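Local coordinates for N-acyl-D-glutamate deacylase (Bordetella bronchiseptica, PDB 3GIP), which hydrolyses N-acyl-D-glutamate to D-glutamate and a carboxylate, probably using its bound zinc, as a member of the amidohydrolase superfamily, at residues S247-M252 against R261-N266. Sequence-based numbering, arbitrary orientation.
With ZN (zinc ion), chain F; FMT (formic acid), chain D.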
loop_
_atom_site.group_PDB
_atom_site.type_symbol
_atom_site.label_atom_id
_atom_site.label_comp_id
_atom_site.label_asym_id
_atom_site.label_seq_id
_atom_site.Cartn_x
_atom_site.Cartn_y
_atom_site.Cartn_z
ATOM N N SER A 247 -0.575 -9.108 2.605
ATOM C CA SER A 247 0.114 -8.097 1.814
ATOM C C SER A 247 0.906 -8.641 0.633
ATOM O O SER A 247 1.469 -9.733 0.698
ATOM C CB SER A 247 1.062 -7.297 2.710
ATOM O OG SER A 247 0.345 -6.625 3.732
ATOM N N HIS A 248 0.947 -7.842 -0.432
ATOM C CA HIS A 248 1.680 -8.165 -1.654
ATOM C C HIS A 248 1.887 -9.662 -1.839
ATOM O O HIS A 248 3.016 -10.155 -1.866
ATOM C CB HIS A 248 3.032 -7.419 -1.677
ATOM C CG HIS A 248 3.801 -7.467 -0.386
ATOM N ND1 HIS A 248 4.110 -8.642 0.263
ATOM C CD2 HIS A 248 4.392 -6.480 0.331
ATOM C CE1 HIS A 248 4.859 -8.382 1.318
ATOM N NE2 HIS A 248 5.047 -7.076 1.382
ATOM N N HIS A 249 0.782 -10.385 -1.980
ATOM C CA HIS A 249 0.846 -11.828 -2.128
ATOM C C HIS A 249 1.582 -12.224 -3.397
ATOM O O HIS A 249 1.313 -11.702 -4.486
ATOM C CB HIS A 249 -0.556 -12.430 -2.102
ATOM C CG HIS A 249 -0.560 -13.914 -1.922
ATOM N ND1 HIS A 249 0.353 -14.565 -1.117
ATOM C CD2 HIS A 249 -1.361 -14.875 -2.438
ATOM C CE1 HIS A 249 0.115 -15.864 -1.150
ATOM N NE2 HIS A 249 -0.920 -16.078 -1.943
ATOM N N LYS A 250 2.506 -13.165 -3.241
ATOM C CA LYS A 250 3.343 -13.605 -4.346
ATOM C C LYS A 250 4.024 -14.922 -4.009
ATOM O O LYS A 250 4.023 -15.359 -2.856
ATOM C CB LYS A 250 4.440 -12.569 -4.583
ATOM C CG LYS A 250 5.460 -12.536 -3.434
ATOM C CD LYS A 250 6.560 -11.511 -3.652
ATOM C CE LYS A 250 6.108 -10.119 -3.281
ATOM N NZ LYS A 250 5.910 -9.963 -1.799
ATOM N N CYS A 251 4.621 -15.527 -5.032
ATOM C CA CYS A 251 5.375 -16.768 -4.901
ATOM C C CYS A 251 6.723 -16.512 -5.573
ATOM O O CYS A 251 6.806 -16.372 -6.796
ATOM C CB CYS A 251 4.642 -17.921 -5.587
ATOM S SG CYS A 251 3.072 -18.333 -4.796
ATOM N N MET A 252 7.774 -16.434 -4.763
ATOM C CA MET A 252 9.116 -16.157 -5.262
ATOM C C MET A 252 9.942 -17.401 -5.566
ATOM O O MET A 252 9.880 -18.391 -4.836
ATOM C CB MET A 252 9.863 -15.281 -4.255
ATOM C CG MET A 252 9.197 -13.930 -4.010
ATOM S SD MET A 252 10.127 -12.924 -2.829
ATOM C CE MET A 252 11.497 -12.384 -3.874
ATOM N N ARG A 261 -2.122 -21.322 -6.064
ATOM C CA ARG A 261 -3.360 -22.065 -6.218
ATOM C C ARG A 261 -3.698 -22.636 -4.846
ATOM O O ARG A 261 -4.855 -22.638 -4.431
ATOM C CB ARG A 261 -3.193 -23.161 -7.276
ATOM C CG ARG A 261 -2.828 -22.553 -8.625
ATOM C CD ARG A 261 -2.979 -23.492 -9.806
ATOM N NE ARG A 261 -2.705 -22.768 -11.047
ATOM C CZ ARG A 261 -2.857 -23.266 -12.268
ATOM N NH1 ARG A 261 -3.288 -24.511 -12.434
ATOM N NH2 ARG A 261 -2.582 -22.513 -13.327
ATOM N N ALA A 262 -2.669 -23.074 -4.125
ATOM C CA ALA A 262 -2.854 -23.630 -2.793
ATOM C C ALA A 262 -3.128 -22.551 -1.744
ATOM O O ALA A 262 -4.007 -22.719 -0.894
ATOM C CB ALA A 262 -1.625 -24.439 -2.394
ATOM N N THR A 263 -2.388 -21.445 -1.796
ATOM C CA THR A 263 -2.587 -20.382 -0.811
ATOM C C THR A 263 -3.947 -19.714 -0.961
ATOM O O THR A 263 -4.605 -19.397 0.031
ATOM C CB THR A 263 -1.493 -19.297 -0.899
ATOM O OG1 THR A 263 -1.481 -18.730 -2.214
ATOM C CG2 THR A 263 -0.125 -19.888 -0.580
ATOM N N LEU A 264 -4.368 -19.490 -2.202
ATOM C CA LEU A 264 -5.664 -18.873 -2.451
ATOM C C LEU A 264 -6.786 -19.827 -2.050
ATOM O O LEU A 264 -7.858 -19.392 -1.628
ATOM C CB LEU A 264 -5.792 -18.485 -3.926
ATOM C CG LEU A 264 -4.830 -17.376 -4.366
ATOM C CD1 LEU A 264 -4.951 -17.167 -5.870
ATOM C CD2 LEU A 264 -5.141 -16.086 -3.611
ATOM N N ALA A 265 -6.539 -21.127 -2.180
ATOM C CA ALA A 265 -7.539 -22.121 -1.803
ATOM C C ALA A 265 -7.706 -22.078 -0.287
ATOM O O ALA A 265 -8.815 -22.216 0.234
ATOM C CB ALA A 265 -7.096 -23.515 -2.246
ATOM N N ASN A 266 -6.595 -21.870 0.413
ATOM C CA ASN A 266 -6.605 -21.804 1.870
ATOM C C ASN A 266 -7.343 -20.538 2.288
ATOM O O ASN A 266 -8.158 -20.547 3.214
ATOM C CB ASN A 266 -5.168 -21.782 2.392
ATOM C CG ASN A 266 -5.070 -22.171 3.851
ATOM O OD1 ASN A 266 -6.077 -22.445 4.503
ATOM N ND2 ASN A 266 -3.849 -22.199 4.373
HETATM ZN ZN ZN F . 6.265 -6.137 2.822
HETATM C C FMT D . 7.913 -6.785 -1.692
HETATM O O1 FMT D . 8.496 -5.954 -2.344
HETATM O O2 FMT D . 6.884 -7.447 -2.229
#
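His249, in the irregular loop that follows strand 243-246, faces Thr263 on helix 260-272 with their CA atoms 9.3 Å apart, a gap bridged by side chains alone. The two side chains approach from opposite directions. With CG anti to the backbone N (chi1 -166°), the imidazole extends to the helix, and NE2 meets Thr263 OG1 at 2.7 Å in a hydrogen bond with an angle of 159° at the hydrogen. The hydroxyl lies in the ring plane, at its edge; OG1 also makes a weak hydrogen bond to Ser260 O. Leu264 CD2 touches the same edge, 4.1 Å from His249 CD2, and His249 also packs on Val230 and Leu279. At the metal site, His248 NE2 binds the zinc ion at 2.1 Å, alongside Cys95 and His218, while Lys250 pairs with Glu222. Lys250 bends back at chi3 and chi4, and its NZ donates to His248 O at 2.9 Å. Lys250 NZ also donates to O2 of a formate, probably from the crystallisation liquor. That oxygen lies above one face of the His248 ring, offset toward the rim; Ser247 CB lies over the centre of the opposite face. Neighbouring residues thus point to opposite sides of a TIM-barrel loop: His248 and Lys250 to the metal site, His249 into the outer helix layer, where one short, fairly straight bond joins a buried imidazole nitrogen to a buried hydroxyl.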